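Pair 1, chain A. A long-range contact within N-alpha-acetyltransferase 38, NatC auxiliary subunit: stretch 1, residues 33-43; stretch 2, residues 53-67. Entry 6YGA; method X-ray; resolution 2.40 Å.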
# COMPACT_ATOMS: atom_id res chain seq x y z
N ALA A 33 29.88 -14.91 -20.21
CA ALA A 33 30.77 -15.15 -21.35
C ALA A 33 31.45 -13.87 -21.82
O ALA A 33 32.56 -13.92 -22.37
CB ALA A 33 29.99 -15.78 -22.50
N GLN A 34 30.81 -12.71 -21.61
CA GLN A 34 31.36 -11.43 -22.04
C GLN A 34 32.15 -10.73 -20.93
O GLN A 34 32.39 -9.53 -21.03
CB GLN A 34 30.23 -10.53 -22.54
CG GLN A 34 29.39 -11.16 -23.65
CD GLN A 34 30.22 -11.55 -24.87
OE1 GLN A 34 30.18 -12.69 -25.33
NE2 GLN A 34 30.97 -10.59 -25.40
N MSE A 35 32.55 -11.47 -19.90
CA MSE A 35 33.34 -10.95 -18.78
C MSE A 35 32.61 -9.86 -17.99
O MSE A 35 33.25 -9.00 -17.38
CB MSE A 35 34.70 -10.42 -19.26
CG MSE A 35 35.82 -10.63 -18.25
SE MSE A 35 37.52 -9.81 -18.76
CE MSE A 35 37.08 -7.94 -18.42
N ASN A 36 31.28 -9.88 -18.01
CA ASN A 36 30.52 -9.06 -17.07
C ASN A 36 30.58 -9.70 -15.69
O ASN A 36 30.30 -10.89 -15.54
CB ASN A 36 29.06 -8.92 -17.52
CG ASN A 36 28.93 -8.37 -18.93
OD1 ASN A 36 29.65 -7.45 -19.32
ND2 ASN A 36 28.01 -8.94 -19.71
N LEU A 37 30.97 -8.92 -14.69
CA LEU A 37 31.14 -9.43 -13.34
C LEU A 37 30.02 -8.93 -12.44
O LEU A 37 29.54 -7.80 -12.60
CB LEU A 37 32.49 -9.03 -12.75
CG LEU A 37 33.72 -9.15 -13.64
CD1 LEU A 37 34.88 -8.40 -13.01
CD2 LEU A 37 34.09 -10.60 -13.86
N LEU A 38 29.62 -9.77 -11.49
CA LEU A 38 28.70 -9.38 -10.42
C LEU A 38 29.43 -9.56 -9.10
O LEU A 38 29.91 -10.66 -8.80
CB LEU A 38 27.42 -10.21 -10.45
CG LEU A 38 26.31 -9.82 -9.47
CD1 LEU A 38 25.78 -8.43 -9.76
CD2 LEU A 38 25.19 -10.85 -9.48
N LEU A 39 29.51 -8.49 -8.32
CA LEU A 39 30.27 -8.48 -7.08
C LEU A 39 29.37 -8.14 -5.90
O LEU A 39 28.48 -7.29 -6.01
CB LEU A 39 31.43 -7.48 -7.15
CG LEU A 39 32.49 -7.68 -8.23
CD1 LEU A 39 33.39 -6.46 -8.32
CD2 LEU A 39 33.31 -8.93 -7.94
N ASP A 40 29.61 -8.80 -4.77
CA ASP A 40 28.86 -8.58 -3.55
C ASP A 40 29.76 -7.96 -2.49
O ASP A 40 30.98 -8.13 -2.52
CB ASP A 40 28.26 -9.89 -3.01
CG ASP A 40 27.04 -9.67 -2.13
OD1 ASP A 40 26.66 -8.50 -1.91
OD2 ASP A 40 26.46 -10.67 -1.66
N HIS A 41 29.13 -7.26 -1.54
CA HIS A 41 29.83 -6.58 -0.46
C HIS A 41 30.89 -5.62 -1.01
O HIS A 41 32.01 -5.53 -0.50
CB HIS A 41 30.45 -7.58 0.52
CG HIS A 41 29.51 -8.67 0.94
ND1 HIS A 41 28.36 -8.42 1.65
CD2 HIS A 41 29.56 -10.01 0.75
CE1 HIS A 41 27.73 -9.56 1.88
NE2 HIS A 41 28.44 -10.54 1.34
N VAL A 42 30.52 -4.88 -2.06
CA VAL A 42 31.47 -4.03 -2.77
C VAL A 42 31.84 -2.84 -1.91
O VAL A 42 30.98 -2.18 -1.31
CB VAL A 42 30.89 -3.59 -4.12
CG1 VAL A 42 31.71 -2.45 -4.71
CG2 VAL A 42 30.85 -4.75 -5.08
N GLU A 43 33.14 -2.55 -1.83
CA GLU A 43 33.65 -1.33 -1.23
C GLU A 43 34.22 -0.45 -2.34
O GLU A 43 35.11 -0.89 -3.08
CB GLU A 43 34.72 -1.62 -0.18
CG GLU A 43 35.33 -0.37 0.44
CD GLU A 43 36.43 -0.68 1.42
OE1 GLU A 43 36.91 -1.83 1.44
OE2 GLU A 43 36.82 0.23 2.19
N MSE A 53 28.69 -0.31 -1.14
CA MSE A 53 27.68 -0.18 -2.19
C MSE A 53 26.88 -1.46 -2.42
O MSE A 53 25.97 -1.48 -3.25
CB MSE A 53 28.34 0.27 -3.50
CG MSE A 53 29.09 1.59 -3.40
SE MSE A 53 29.35 2.44 -5.14
CE MSE A 53 30.15 0.94 -6.09
N GLY A 54 27.23 -2.52 -1.70
CA GLY A 54 26.43 -3.74 -1.75
C GLY A 54 26.71 -4.56 -2.99
O GLY A 54 27.86 -4.80 -3.34
N LEU A 55 25.64 -4.99 -3.65
CA LEU A 55 25.75 -5.84 -4.83
C LEU A 55 25.83 -4.97 -6.08
O LEU A 55 24.90 -4.22 -6.38
CB LEU A 55 24.55 -6.79 -4.92
CG LEU A 55 24.61 -7.86 -6.01
CD1 LEU A 55 25.63 -8.94 -5.66
CD2 LEU A 55 23.24 -8.48 -6.24
N VAL A 56 26.95 -5.08 -6.80
CA VAL A 56 27.21 -4.27 -7.98
C VAL A 56 27.63 -5.18 -9.13
O VAL A 56 28.36 -6.16 -8.92
CB VAL A 56 28.30 -3.21 -7.72
CG1 VAL A 56 28.31 -2.17 -8.83
CG2 VAL A 56 28.11 -2.55 -6.36
N SER A 57 27.16 -4.87 -10.33
CA SER A 57 27.62 -5.52 -11.55
C SER A 57 28.47 -4.53 -12.34
O SER A 57 28.14 -3.35 -12.43
CB SER A 57 26.44 -5.99 -12.41
OG SER A 57 25.85 -4.92 -13.13
N VAL A 58 29.58 -5.02 -12.89
CA VAL A 58 30.50 -4.18 -13.66
C VAL A 58 30.53 -4.69 -15.09
O VAL A 58 30.86 -5.86 -15.33
CB VAL A 58 31.91 -4.16 -13.04
CG1 VAL A 58 31.89 -3.41 -11.72
CG2 VAL A 58 32.45 -5.56 -12.83
N PRO A 59 30.16 -3.88 -16.08
CA PRO A 59 30.22 -4.32 -17.47
C PRO A 59 31.65 -4.45 -17.97
O PRO A 59 32.62 -4.09 -17.28
CB PRO A 59 29.46 -3.23 -18.23
CG PRO A 59 28.65 -2.51 -17.18
CD PRO A 59 29.47 -2.58 -15.94
N ARG A 60 31.78 -4.96 -19.19
CA ARG A 60 33.10 -5.20 -19.77
C ARG A 60 33.89 -3.90 -19.93
O ARG A 60 35.05 -3.81 -19.51
CB ARG A 60 32.95 -5.90 -21.13
CG ARG A 60 34.17 -5.77 -22.02
CD ARG A 60 33.89 -6.27 -23.43
NE ARG A 60 35.05 -6.12 -24.29
CZ ARG A 60 36.06 -6.98 -24.34
NH1 ARG A 60 36.04 -8.06 -23.58
NH2 ARG A 60 37.09 -6.76 -25.15
N ARG A 61 33.27 -2.89 -20.54
CA ARG A 61 33.98 -1.64 -20.83
C ARG A 61 34.48 -0.97 -19.55
O ARG A 61 35.49 -0.26 -19.58
CB ARG A 61 33.06 -0.69 -21.60
CG ARG A 61 33.74 0.58 -22.09
CD ARG A 61 32.74 1.73 -22.21
NE ARG A 61 32.33 2.23 -20.91
CZ ARG A 61 31.54 3.29 -20.73
NH1 ARG A 61 31.08 3.96 -21.78
NH2 ARG A 61 31.22 3.68 -19.50
N SER A 62 33.79 -1.18 -18.43
CA SER A 62 34.09 -0.44 -17.22
C SER A 62 35.30 -0.97 -16.46
O SER A 62 35.88 -0.23 -15.66
CB SER A 62 32.87 -0.45 -16.29
OG SER A 62 31.79 0.25 -16.89
N VAL A 63 35.70 -2.21 -16.70
CA VAL A 63 36.75 -2.84 -15.92
C VAL A 63 38.11 -2.49 -16.51
O VAL A 63 38.39 -2.82 -17.67
CB VAL A 63 36.56 -4.37 -15.86
CG1 VAL A 63 37.77 -5.04 -15.24
CG2 VAL A 63 35.30 -4.70 -15.07
N LYS A 64 38.94 -1.80 -15.73
CA LYS A 64 40.31 -1.54 -16.14
C LYS A 64 41.20 -2.75 -15.88
O LYS A 64 41.96 -3.17 -16.76
CB LYS A 64 40.86 -0.30 -15.42
CG LYS A 64 42.37 -0.33 -15.19
CD LYS A 64 42.88 1.00 -14.67
CE LYS A 64 44.31 0.89 -14.16
NZ LYS A 64 44.39 0.09 -12.90
N THR A 65 41.10 -3.34 -14.69
CA THR A 65 41.93 -4.48 -14.34
C THR A 65 41.26 -5.28 -13.23
O THR A 65 40.40 -4.77 -12.51
CB THR A 65 43.33 -4.04 -13.91
OG1 THR A 65 44.13 -5.20 -13.63
CG2 THR A 65 43.26 -3.18 -12.67
N ILE A 66 41.69 -6.53 -13.11
CA ILE A 66 41.21 -7.44 -12.07
C ILE A 66 42.42 -7.98 -11.32
O ILE A 66 43.35 -8.51 -11.94
CB ILE A 66 40.37 -8.59 -12.67
CG1 ILE A 66 39.17 -8.03 -13.43
CG2 ILE A 66 39.90 -9.53 -11.57
CD1 ILE A 66 38.36 -9.09 -14.15
N MSE A 67 42.42 -7.83 -10.00
CA MSE A 67 43.53 -8.30 -9.18
C MSE A 67 43.06 -9.08 -7.96
O MSE A 67 41.98 -8.82 -7.44
CB MSE A 67 44.40 -7.12 -8.75
CG MSE A 67 45.10 -6.42 -9.89
SE MSE A 67 46.39 -5.12 -9.24
CE MSE A 67 47.03 -4.46 -10.96

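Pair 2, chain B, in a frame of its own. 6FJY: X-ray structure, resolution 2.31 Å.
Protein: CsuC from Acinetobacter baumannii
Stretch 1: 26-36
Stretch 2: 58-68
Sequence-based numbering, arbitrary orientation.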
# COMPACT_ATOMS: atom_id res chain seq x y z
N THR B 26 -4.03 -10.96 11.88
CA THR B 26 -4.08 -10.48 13.26
C THR B 26 -5.21 -11.11 14.07
O THR B 26 -5.36 -10.79 15.25
CB THR B 26 -4.22 -8.95 13.28
OG1 THR B 26 -5.23 -8.55 12.35
CG2 THR B 26 -2.88 -8.30 12.93
N GLY B 27 -6.00 -12.00 13.46
CA GLY B 27 -7.07 -12.67 14.16
C GLY B 27 -6.58 -13.85 14.97
O GLY B 27 -5.39 -14.01 15.24
N LYS B 28 -7.54 -14.66 15.41
CA LYS B 28 -7.22 -15.87 16.16
C LYS B 28 -7.44 -17.16 15.37
O LYS B 28 -7.10 -18.24 15.86
CB LYS B 28 -8.04 -15.91 17.46
CG LYS B 28 -7.69 -14.79 18.43
CD LYS B 28 -8.37 -14.99 19.77
CE LYS B 28 -8.05 -13.86 20.75
NZ LYS B 28 -6.61 -13.82 21.11
N THR B 29 -7.94 -17.06 14.14
CA THR B 29 -8.19 -18.23 13.30
C THR B 29 -7.27 -18.18 12.08
O THR B 29 -6.93 -17.11 11.58
CB THR B 29 -9.65 -18.30 12.85
OG1 THR B 29 -9.99 -17.13 12.08
CG2 THR B 29 -10.61 -18.45 14.05
N ASP B 30 -6.87 -19.37 11.62
CA ASP B 30 -6.06 -19.48 10.42
C ASP B 30 -6.89 -19.17 9.17
O ASP B 30 -8.12 -19.25 9.17
CB ASP B 30 -5.45 -20.87 10.30
CG ASP B 30 -4.62 -21.25 11.51
OD1 ASP B 30 -4.40 -20.37 12.36
OD2 ASP B 30 -4.18 -22.41 11.60
N ALA B 31 -6.18 -18.82 8.09
CA ALA B 31 -6.79 -18.51 6.80
C ALA B 31 -5.91 -19.06 5.68
O ALA B 31 -4.70 -19.18 5.83
CB ALA B 31 -6.98 -17.01 6.62
N MET B 32 -6.55 -19.42 4.58
CA MET B 32 -5.87 -19.84 3.36
C MET B 32 -6.01 -18.74 2.33
O MET B 32 -7.08 -18.15 2.17
CB MET B 32 -6.46 -21.15 2.81
CG MET B 32 -5.70 -21.74 1.61
SD MET B 32 -4.20 -22.62 2.07
CE MET B 32 -4.85 -23.55 3.44
N VAL B 33 -4.91 -18.48 1.62
CA VAL B 33 -4.85 -17.41 0.63
C VAL B 33 -4.31 -17.95 -0.68
O VAL B 33 -3.25 -18.59 -0.71
CB VAL B 33 -3.96 -16.26 1.13
CG1 VAL B 33 -3.93 -15.15 0.13
CG2 VAL B 33 -4.47 -15.77 2.48
N GLN B 34 -5.02 -17.66 -1.76
CA GLN B 34 -4.57 -17.90 -3.12
C GLN B 34 -4.25 -16.56 -3.76
O GLN B 34 -4.95 -15.57 -3.51
CB GLN B 34 -5.63 -18.62 -3.96
CG GLN B 34 -5.16 -18.95 -5.37
CD GLN B 34 -6.30 -19.29 -6.32
OE1 GLN B 34 -7.47 -19.13 -5.98
NE2 GLN B 34 -5.96 -19.75 -7.52
N ILE B 35 -3.17 -16.51 -4.53
CA ILE B 35 -2.67 -15.30 -5.16
C ILE B 35 -2.53 -15.55 -6.65
O ILE B 35 -1.89 -16.53 -7.05
CB ILE B 35 -1.33 -14.85 -4.56
CG1 ILE B 35 -1.46 -14.67 -3.04
CG2 ILE B 35 -0.89 -13.56 -5.16
CD1 ILE B 35 -1.07 -15.89 -2.23
N ARG B 36 -3.14 -14.70 -7.47
CA ARG B 36 -2.96 -14.73 -8.92
C ARG B 36 -2.73 -13.32 -9.43
O ARG B 36 -3.15 -12.34 -8.81
CB ARG B 36 -4.17 -15.35 -9.62
CG ARG B 36 -4.30 -16.86 -9.43
CD ARG B 36 -5.62 -17.37 -9.96
NE ARG B 36 -6.75 -16.87 -9.19
CZ ARG B 36 -8.03 -17.06 -9.51
NH1 ARG B 36 -8.34 -17.74 -10.61
NH2 ARG B 36 -8.99 -16.57 -8.75
N SER B 58 4.92 -15.08 -5.75
CA SER B 58 5.52 -16.12 -4.94
C SER B 58 5.16 -15.84 -3.49
O SER B 58 5.55 -14.78 -2.94
CB SER B 58 7.03 -16.16 -5.15
OG SER B 58 7.63 -17.18 -4.34
N PRO B 59 4.45 -16.75 -2.81
CA PRO B 59 3.93 -18.00 -3.35
C PRO B 59 2.58 -17.81 -4.05
O PRO B 59 1.95 -16.78 -3.85
CB PRO B 59 3.75 -18.86 -2.09
CG PRO B 59 3.29 -17.86 -1.07
CD PRO B 59 4.05 -16.56 -1.40
N PRO B 60 2.17 -18.77 -4.88
CA PRO B 60 0.82 -18.70 -5.45
C PRO B 60 -0.28 -19.08 -4.46
O PRO B 60 -1.44 -18.73 -4.69
CB PRO B 60 0.88 -19.65 -6.66
CG PRO B 60 1.96 -20.63 -6.29
CD PRO B 60 2.96 -19.89 -5.45
N VAL B 61 0.04 -19.81 -3.39
CA VAL B 61 -0.90 -20.14 -2.32
C VAL B 61 -0.15 -20.14 -0.99
O VAL B 61 0.98 -20.62 -0.91
CB VAL B 61 -1.58 -21.52 -2.49
CG1 VAL B 61 -2.68 -21.67 -1.43
CG2 VAL B 61 -2.17 -21.69 -3.88
N ALA B 62 -0.80 -19.63 0.05
CA ALA B 62 -0.20 -19.64 1.37
C ALA B 62 -1.26 -19.83 2.44
O ALA B 62 -2.40 -19.37 2.31
CB ALA B 62 0.57 -18.35 1.66
N LYS B 63 -0.85 -20.50 3.52
CA LYS B 63 -1.64 -20.60 4.74
C LYS B 63 -1.12 -19.54 5.69
O LYS B 63 0.07 -19.55 6.05
CB LYS B 63 -1.53 -21.99 5.35
CG LYS B 63 -2.45 -22.24 6.55
CD LYS B 63 -2.21 -23.63 7.14
CE LYS B 63 -2.42 -24.73 6.11
NZ LYS B 63 -2.36 -26.09 6.74
N ILE B 64 -1.98 -18.60 6.06
CA ILE B 64 -1.63 -17.51 6.96
C ILE B 64 -2.29 -17.82 8.29
O ILE B 64 -3.48 -17.54 8.48
CB ILE B 64 -2.07 -16.14 6.42
CG1 ILE B 64 -1.75 -16.03 4.94
CG2 ILE B 64 -1.36 -15.03 7.20
CD1 ILE B 64 -0.28 -16.06 4.64
N LYS B 65 -1.52 -18.39 9.21
CA LYS B 65 -2.04 -18.75 10.52
C LYS B 65 -2.11 -17.51 11.39
O LYS B 65 -1.56 -16.46 11.05
CB LYS B 65 -1.17 -19.83 11.17
CG LYS B 65 -0.97 -21.07 10.29
CD LYS B 65 0.20 -21.95 10.72
CE LYS B 65 0.39 -23.10 9.71
NZ LYS B 65 1.52 -24.05 10.01
N ALA B 66 -2.80 -17.64 12.51
CA ALA B 66 -2.96 -16.54 13.45
C ALA B 66 -1.60 -16.00 13.87
O ALA B 66 -0.72 -16.75 14.28
CB ALA B 66 -3.75 -17.01 14.67
N GLY B 67 -1.42 -14.69 13.72
CA GLY B 67 -0.18 -14.06 14.10
C GLY B 67 0.92 -14.13 13.07
O GLY B 67 2.03 -13.64 13.34
N GLU B 68 0.68 -14.74 11.92
CA GLU B 68 1.72 -14.86 10.91
C GLU B 68 1.75 -13.63 10.01
O GLU B 68 0.77 -12.91 9.86
CB GLU B 68 1.55 -16.11 10.07
CG GLU B 68 1.82 -17.38 10.88
CD GLU B 68 1.93 -18.57 9.99
OE1 GLU B 68 1.28 -18.53 8.93
OE2 GLU B 68 2.66 -19.53 10.35

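What backbone arrangement do the two pairs share? Each is an antiparallel pairing of two short strands, with N-to-C directions 156° apart in pair 1 and 158° in pair 2, and fourteen central residues superpose with an RMSD of 0.7 Å. L37(A), L38(A) and L39(A) fall on A31(B), M32(B) and V33(B); across from them, V56(A), S57(A) and V58(A) fall on A62(B), K63(B) and I64(B). The bonding repeats as well. L37(A) N donates to V58(A) O at 3.1 Å and V58(A) N to L37(A) O at 2.8 Å; the matching bonds run from A31(B) N to I64(B) O at 3.0 Å and from I64(B) N to A31(B) O at 2.8 Å. A second two-bond pair joins L39(A) to V56(A), and V33(B) to A62(B).

How is the face bearing these hydrogen-bonded residues filled? In pair 1 large side chains meet directly: L37(A) CB lies 3.5 Å from V58(A) CG2, and L37(A) CD1 reaches I66(A) CD1 at 3.7 Å. At the first of these positions pair 2 has the small A31(B), and its apolar contact runs diagonally instead, from V33(B) CG2 to I64(B) CG1 at 3.7 Å. Alanine recurs at A62(B), where pair 1 has V56(A), whose CG2 packs 3.7 Å from V42(A) CB.

What happens on the other face? L38(A) and M32(B) place their side-chain centres within 0.3 Å of each other, both with chi1 t and chi2 p. L38(A) CG lies 4.0 Å from L55(A) CD1, and M32(B) SD lies 3.9 Å from V61(B) CG1, so leucine and methionine serve the same matched neighbour position. The residue directly across differs: L38(A) CD1 is 3.7 Å from S57(A) CB, whereas M32(B) CE rests 3.8 Å from the aliphatic CE of K63(B), whose end leads away.

How are the ends of the pairing held? N36(A) and D30(B) coincide, and each uses OD1 to accept a backbone NH: a weak bond from R60(A) N at 3.3 Å in pair 1, and a straighter one from A66(B) N at 3.2 Å in pair 2. The turns that include these donors differ in type and start: a type I turn runs from R60(A) to V63(A), with the donor as its first residue, and a type II turn from K65(B) to E68(B), with A66(B) as its second. At the opposite end, G54(A) and P60(B) coincide and both carbonyls accept, but from different positions: V42(A) N lies 3.0 Å from G54(A) O, after the corner at D40(A) and H41(A), while I35(B) N lies 2.8 Å from P60(B) O as its strand continues.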